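Local coordinates for cellulase (Bacillus sp. BG-CS10, PDB 5E09), which probably hydrolyses internal beta-1,4-glucosidic bonds of cellulose with a family 5 glycoside hydrolase domain that is joined to carbohydrate-binding modules, at residues Thr199-Leu204 with His257-Ala262; Val223-Phe228 with Ile250-Arg255. One frame throughout, in Å; residues are numbered along the deposited sequence.

Contact 1: residues Thr199-Leu204 with His257-Ala262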
loop_
_atom_site.group_PDB
_atom_site.type_symbol
_atom_site.label_atom_id
_atom_site.label_comp_id
_atom_site.label_asym_id
_atom_site.label_seq_id
_atom_site.Cartn_x
_atom_site.Cartn_y
_atom_site.Cartn_z
ATOM N N THR A 199 -6.510 13.734 4.424
ATOM C CA THR A 199 -5.625 14.878 4.232
ATOM C C THR A 199 -6.288 16.122 3.646
ATOM O O THR A 199 -5.597 17.015 3.157
ATOM C CB THR A 199 -4.436 14.493 3.324
ATOM O OG1 THR A 199 -4.914 14.156 2.014
ATOM C CG2 THR A 199 -3.685 13.306 3.911
ATOM N N SER A 200 -7.615 16.192 3.701
ATOM C CA SER A 200 -8.326 17.397 3.286
ATOM C C SER A 200 -7.883 18.592 4.123
ATOM O O SER A 200 -7.614 18.455 5.320
ATOM C CB SER A 200 -9.837 17.204 3.408
ATOM O OG SER A 200 -10.262 16.091 2.643
ATOM N N GLN A 201 -7.807 19.761 3.496
ATOM C CA GLN A 201 -7.340 20.957 4.192
ATOM C C GLN A 201 -8.143 21.234 5.466
ATOM O O GLN A 201 -7.580 21.660 6.469
ATOM C CB GLN A 201 -7.394 22.172 3.263
ATOM C CG GLN A 201 -6.731 23.418 3.829
ATOM C CD GLN A 201 -5.312 23.161 4.310
ATOM O OE1 GLN A 201 -4.433 22.797 3.528
ATOM N NE2 GLN A 201 -5.085 23.346 5.606
ATOM N N ASP A 202 -9.447 20.969 5.439
ATOM C CA ASP A 202 -10.275 21.248 6.607
ATOM C C ASP A 202 -9.952 20.315 7.773
ATOM O O ASP A 202 -9.862 20.751 8.930
ATOM C CB ASP A 202 -11.760 21.149 6.262
ATOM C CG ASP A 202 -12.650 21.492 7.444
ATOM O OD1 ASP A 202 -12.593 22.651 7.919
ATOM O OD2 ASP A 202 -13.404 20.605 7.900
ATOM N N LEU A 203 -9.775 19.034 7.469
ATOM C CA LEU A 203 -9.379 18.064 8.480
ATOM C C LEU A 203 -8.009 18.419 9.064
ATOM O O LEU A 203 -7.806 18.399 10.287
ATOM C CB LEU A 203 -9.368 16.660 7.877
ATOM C CG LEU A 203 -10.656 16.277 7.140
ATOM C CD1 LEU A 203 -10.559 14.881 6.560
ATOM C CD2 LEU A 203 -11.865 16.383 8.057
ATOM N N LEU A 204 -7.076 18.766 8.184
ATOM C CA LEU A 204 -5.751 19.199 8.617
ATOM C C LEU A 204 -5.861 20.380 9.576
ATOM O O LEU A 204 -5.252 20.380 10.651
ATOM C CB LEU A 204 -4.878 19.572 7.416
ATOM C CG LEU A 204 -4.555 18.442 6.436
ATOM C CD1 LEU A 204 -3.733 18.968 5.267
ATOM C CD2 LEU A 204 -3.839 17.291 7.138
ATOM N N HIS A 257 2.528 19.525 4.477
ATOM C CA HIS A 257 3.737 20.247 4.854
ATOM C C HIS A 257 3.430 21.679 5.303
ATOM O O HIS A 257 3.931 22.135 6.335
ATOM C CB HIS A 257 4.726 20.262 3.692
ATOM C CG HIS A 257 5.974 21.038 3.973
ATOM N ND1 HIS A 257 7.066 20.488 4.608
ATOM C CD2 HIS A 257 6.301 22.325 3.708
ATOM C CE1 HIS A 257 8.015 21.400 4.718
ATOM N NE2 HIS A 257 7.573 22.524 4.180
ATOM N N ASN A 258 2.605 22.380 4.532
ATOM C CA ASN A 258 2.247 23.758 4.862
ATOM C C ASN A 258 1.528 23.868 6.199
ATOM O O ASN A 258 1.801 24.776 6.989
ATOM C CB ASN A 258 1.370 24.369 3.770
ATOM C CG ASN A 258 2.053 24.388 2.423
ATOM O OD1 ASN A 258 3.285 24.408 2.335
ATOM N ND2 ASN A 258 1.257 24.380 1.357
ATOM N N THR A 259 0.612 22.940 6.459
ATOM C CA THR A 259 -0.181 23.034 7.677
ATOM C C THR A 259 0.608 22.673 8.936
ATOM O O THR A 259 0.501 23.360 9.946
ATOM C CB THR A 259 -1.430 22.145 7.594
ATOM O OG1 THR A 259 -2.210 22.541 6.460
ATOM C CG2 THR A 259 -2.273 22.286 8.857
ATOM N N PHE A 260 1.407 21.612 8.880
ATOM C CA PHE A 260 2.071 21.121 10.086
ATOM C C PHE A 260 3.593 21.298 10.097
ATOM O O PHE A 260 4.135 22.003 10.953
ATOM C CB PHE A 260 1.745 19.648 10.298
ATOM C CG PHE A 260 0.298 19.379 10.575
ATOM C CD1 PHE A 260 -0.271 19.748 11.783
ATOM C CD2 PHE A 260 -0.492 18.741 9.636
ATOM C CE1 PHE A 260 -1.603 19.496 12.045
ATOM C CE2 PHE A 260 -1.831 18.483 9.894
ATOM C CZ PHE A 260 -2.382 18.863 11.098
ATOM N N THR A 261 4.277 20.638 9.167
ATOM C CA THR A 261 5.740 20.631 9.143
ATOM C C THR A 261 6.338 22.042 9.045
ATOM O O THR A 261 7.346 22.337 9.680
ATOM C CB THR A 261 6.268 19.767 7.977
ATOM O OG1 THR A 261 5.888 18.399 8.185
ATOM C CG2 THR A 261 7.784 19.845 7.880
ATOM N N ALA A 262 5.707 22.907 8.255
ATOM C CA ALA A 262 6.162 24.287 8.100
ATOM C C ALA A 262 6.138 25.026 9.438
ATOM O O ALA A 262 7.022 25.831 9.732
ATOM C CB ALA A 262 5.312 25.014 7.077
#

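Contact 2: residues Val223-Phe228 with Ile250-Arg255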
loop_
_atom_site.group_PDB
_atom_site.type_symbol
_atom_site.label_atom_id
_atom_site.label_comp_id
_atom_site.label_asym_id
_atom_site.label_seq_id
_atom_site.Cartn_x
_atom_site.Cartn_y
_atom_site.Cartn_z
ATOM N N VAL A 223 -1.121 11.082 9.461
ATOM C CA VAL A 223 -2.075 10.847 8.384
ATOM C C VAL A 223 -1.724 9.548 7.673
ATOM O O VAL A 223 -0.650 8.979 7.897
ATOM C CB VAL A 223 -2.114 12.013 7.368
ATOM C CG1 VAL A 223 -2.774 13.235 7.990
ATOM C CG2 VAL A 223 -0.719 12.354 6.867
ATOM N N HIS A 224 -2.643 9.080 6.836
ATOM C CA HIS A 224 -2.456 7.857 6.068
ATOM C C HIS A 224 -2.579 8.170 4.586
ATOM O O HIS A 224 -3.250 9.125 4.208
ATOM C CB HIS A 224 -3.480 6.791 6.465
ATOM C CG HIS A 224 -3.283 6.245 7.843
ATOM N ND1 HIS A 224 -4.149 5.331 8.413
ATOM C CD2 HIS A 224 -2.325 6.478 8.768
ATOM C CE1 HIS A 224 -3.731 5.032 9.625
ATOM N NE2 HIS A 224 -2.627 5.714 9.870
ATOM N N TYR A 225 -1.941 7.362 3.745
ATOM C CA TYR A 225 -1.994 7.589 2.305
ATOM C C TYR A 225 -1.825 6.294 1.518
ATOM O O TYR A 225 -0.889 5.540 1.746
ATOM C CB TYR A 225 -0.922 8.594 1.885
ATOM C CG TYR A 225 -1.067 9.033 0.453
ATOM C CD1 TYR A 225 -2.045 9.951 0.091
ATOM C CD2 TYR A 225 -0.241 8.523 -0.542
ATOM C CE1 TYR A 225 -2.193 10.356 -1.214
ATOM C CE2 TYR A 225 -0.382 8.923 -1.855
ATOM C CZ TYR A 225 -1.358 9.843 -2.184
ATOM O OH TYR A 225 -1.507 10.252 -3.487
ATOM N N TYR A 226 -2.730 6.048 0.579
ATOM C CA TYR A 226 -2.730 4.786 -0.151
ATOM C C TYR A 226 -2.803 4.996 -1.651
ATOM O O TYR A 226 -3.122 4.077 -2.400
ATOM C CB TYR A 226 -3.887 3.906 0.316
ATOM C CG TYR A 226 -3.591 3.218 1.623
ATOM C CD1 TYR A 226 -2.910 2.005 1.646
ATOM C CD2 TYR A 226 -3.968 3.788 2.834
ATOM C CE1 TYR A 226 -2.618 1.370 2.841
ATOM C CE2 TYR A 226 -3.678 3.162 4.036
ATOM C CZ TYR A 226 -3.004 1.952 4.033
ATOM O OH TYR A 226 -2.718 1.315 5.220
ATOM N N GLY A 227 -2.508 6.218 -2.077
ATOM C CA GLY A 227 -2.392 6.533 -3.484
ATOM C C GLY A 227 -3.692 6.985 -4.110
ATOM O O GLY A 227 -4.778 6.605 -3.667
ATOM N N PHE A 228 -3.558 7.816 -5.140
ATOM C CA PHE A 228 -4.668 8.218 -5.983
ATOM C C PHE A 228 -5.520 6.998 -6.329
ATOM O O PHE A 228 -5.053 6.065 -6.986
ATOM C CB PHE A 228 -4.137 8.904 -7.241
ATOM C CG PHE A 228 -5.207 9.432 -8.142
ATOM C CD1 PHE A 228 -6.146 10.333 -7.668
ATOM C CD2 PHE A 228 -5.263 9.044 -9.473
ATOM C CE1 PHE A 228 -7.136 10.833 -8.502
ATOM C CE2 PHE A 228 -6.251 9.537 -10.315
ATOM C CZ PHE A 228 -7.189 10.432 -9.828
ATOM N N ILE A 250 1.894 15.105 -4.852
ATOM C CA ILE A 250 2.457 16.441 -4.673
ATOM C C ILE A 250 1.513 17.370 -3.911
ATOM O O ILE A 250 1.919 17.992 -2.931
ATOM C CB ILE A 250 2.824 17.072 -6.030
ATOM C CG1 ILE A 250 4.075 16.399 -6.596
ATOM C CG2 ILE A 250 3.058 18.569 -5.889
ATOM C CD1 ILE A 250 4.519 16.965 -7.914
ATOM N N ASP A 251 0.261 17.452 -4.351
ATOM C CA ASP A 251 -0.733 18.297 -3.693
ATOM C C ASP A 251 -0.958 17.867 -2.244
ATOM O O ASP A 251 -0.887 18.697 -1.309
ATOM C CB ASP A 251 -2.064 18.265 -4.457
ATOM C CG ASP A 251 -1.952 18.838 -5.866
ATOM O OD1 ASP A 251 -0.950 19.526 -6.161
ATOM O OD2 ASP A 251 -2.873 18.609 -6.680
ATOM N N THR A 252 -1.220 16.570 -2.063
ATOM C CA THR A 252 -1.497 16.039 -0.733
ATOM C C THR A 252 -0.423 16.449 0.262
ATOM O O THR A 252 -0.705 17.070 1.305
ATOM C CB THR A 252 -1.604 14.502 -0.736
ATOM O OG1 THR A 252 -2.680 14.093 -1.592
ATOM C CG2 THR A 252 -1.851 13.985 0.672
ATOM N N PHE A 253 0.823 16.135 -0.058
ATOM C CA PHE A 253 1.846 16.356 0.948
ATOM C C PHE A 253 2.353 17.795 0.960
ATOM O O PHE A 253 2.969 18.227 1.929
ATOM C CB PHE A 253 2.956 15.330 0.768
ATOM C CG PHE A 253 2.520 13.945 1.169
ATOM C CD1 PHE A 253 2.385 13.618 2.508
ATOM C CD2 PHE A 253 2.169 13.005 0.217
ATOM C CE1 PHE A 253 1.951 12.364 2.896
ATOM C CE2 PHE A 253 1.736 11.743 0.592
ATOM C CZ PHE A 253 1.627 11.420 1.938
ATOM N N ASN A 254 2.039 18.556 -0.081
ATOM C CA ASN A 254 2.237 19.999 -0.011
ATOM C C ASN A 254 1.368 20.600 1.076
ATOM O O ASN A 254 1.855 21.365 1.907
ATOM C CB ASN A 254 1.932 20.685 -1.344
ATOM C CG ASN A 254 3.133 20.726 -2.266
ATOM O OD1 ASN A 254 4.259 20.450 -1.851
ATOM N ND2 ASN A 254 2.898 21.075 -3.526
ATOM N N ARG A 255 0.082 20.262 1.099
ATOM C CA ARG A 255 -0.737 20.876 2.135
ATOM C C ARG A 255 -0.446 20.271 3.514
ATOM O O ARG A 255 -0.549 20.974 4.531
ATOM C CB ARG A 255 -2.228 20.793 1.795
ATOM C CG ARG A 255 -2.789 19.423 1.593
ATOM C CD ARG A 255 -4.290 19.496 1.370
ATOM N NE ARG A 255 -4.829 18.178 1.071
ATOM C CZ ARG A 255 -4.906 17.669 -0.151
ATOM N NH1 ARG A 255 -4.491 18.379 -1.191
ATOM N NH2 ARG A 255 -5.403 16.453 -0.333
#

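Contact 1: residues Thr199-Leu204 with His257-Ala262
Gln201 reaches across to Thr259 with a single, nearly straight hydrogen bond. Its NE2 donates to Thr259 OG1 over 3.1 Å, with an N-H...O angle of 168°. The hydroxyl oxygen lies almost in the amide plane. The Gln201 chain starts with CG anti to the backbone N (chi1 -171°) and then bends at chi2, which carries the amide over to the other helix. Both polar groups have a second partner in their own helix: Gln201 NE2 bonds Asn205 OD1, and Thr259 OG1 bonds the carbonyl O of Arg255.

Beside this polar link the contact is apolar. Leu204 points at the other helix and meets two residues there. Its CB lies 4.0 Å from Thr259 CG2, the methyl branch. Its CD2 meets the edge of the Phe260 ring, in the ring plane, 3.6 Å from CE2. Thr259 CG2 also sits over the centre of one face of the Phe260 ring, 3.9 Å above its plane. The ring tip, CZ, comes 3.3 Å from the carbonyl O of Leu204.

The contact joins the first turn of helix 201-214 to the C-terminal part of helix 243-261. Further along helix 201-214, His208 touches Thr259 and Leu207 touches Phe260. Leu203, one residue before Leu204, packs on His164 of helix 161-181. Helices 201-214 and 243-261 follow barrel strands 190-193 and 219-225 and are neighbours in the outer layer of the TIM barrel.

Contact 2: residues Val223-Phe228 with Ile250-Arg255
A strand of the catalytic TIM barrel packs here against an outer helix: Tyr225, on strand 219-225, meets Thr252 and Phe253 of helix 243-261. The two rings form a T-shaped stack. Phe253 turns its edge to one face of Tyr225, with the ring centroids 5.2 Å apart and the planes at 69°. Phe253 CE2 stands 3.9 Å above the tyrosine plane, displaced toward the rim. Its neighbour CZ reaches Tyr225 CB at 3.8 Å. Chi1 of -171° swings the Tyr225 ring away from its own backbone N and lays it against Thr252 and Phe253. On the opposite face of the ring lies the backbone N of Gly227, 3.4 Å above the plane.

Thr252 touches the same ring with both branches, CG2 lying 4.1 Å from Tyr225 CD1 and OG1 3.8 Å from Tyr225 CE1. Both polar ends turn to Asp248, one turn earlier in the helix: Tyr225 OH bonds its carboxylate OD2 and Thr252 OG1 its carbonyl O. Leu269 of strand 267-272 touches both rings, and Leu296 and Leu300 of helix 286-302 also touch Phe253. Such packing between the inner strands and the surrounding helices is characteristic of the beta/alpha barrel of family 5 glycoside hydrolases.

In the fold
Both contacts are buried, though contact 1 includes the partly exposed Gln201. They share helix 243-261, contact 2 using an earlier part of it than contact 1. Contact 1 joins this helix to helix 201-214, so it is helix against helix in the outer layer. Contact 2 joins it to strand 219-225, the next element after helix 201-214, and so binds the outer layer to the barrel wall. The chemistry follows: contact 1 has a hydrogen bond beside its apolar packing, while contact 2 has no hydrogen bond between its segments and rests on aromatic packing. They touch directly. Arg255 NE probably bonds the carbonyl O of Thr199, and the Arg255 chain packs on Gln201 and Leu204.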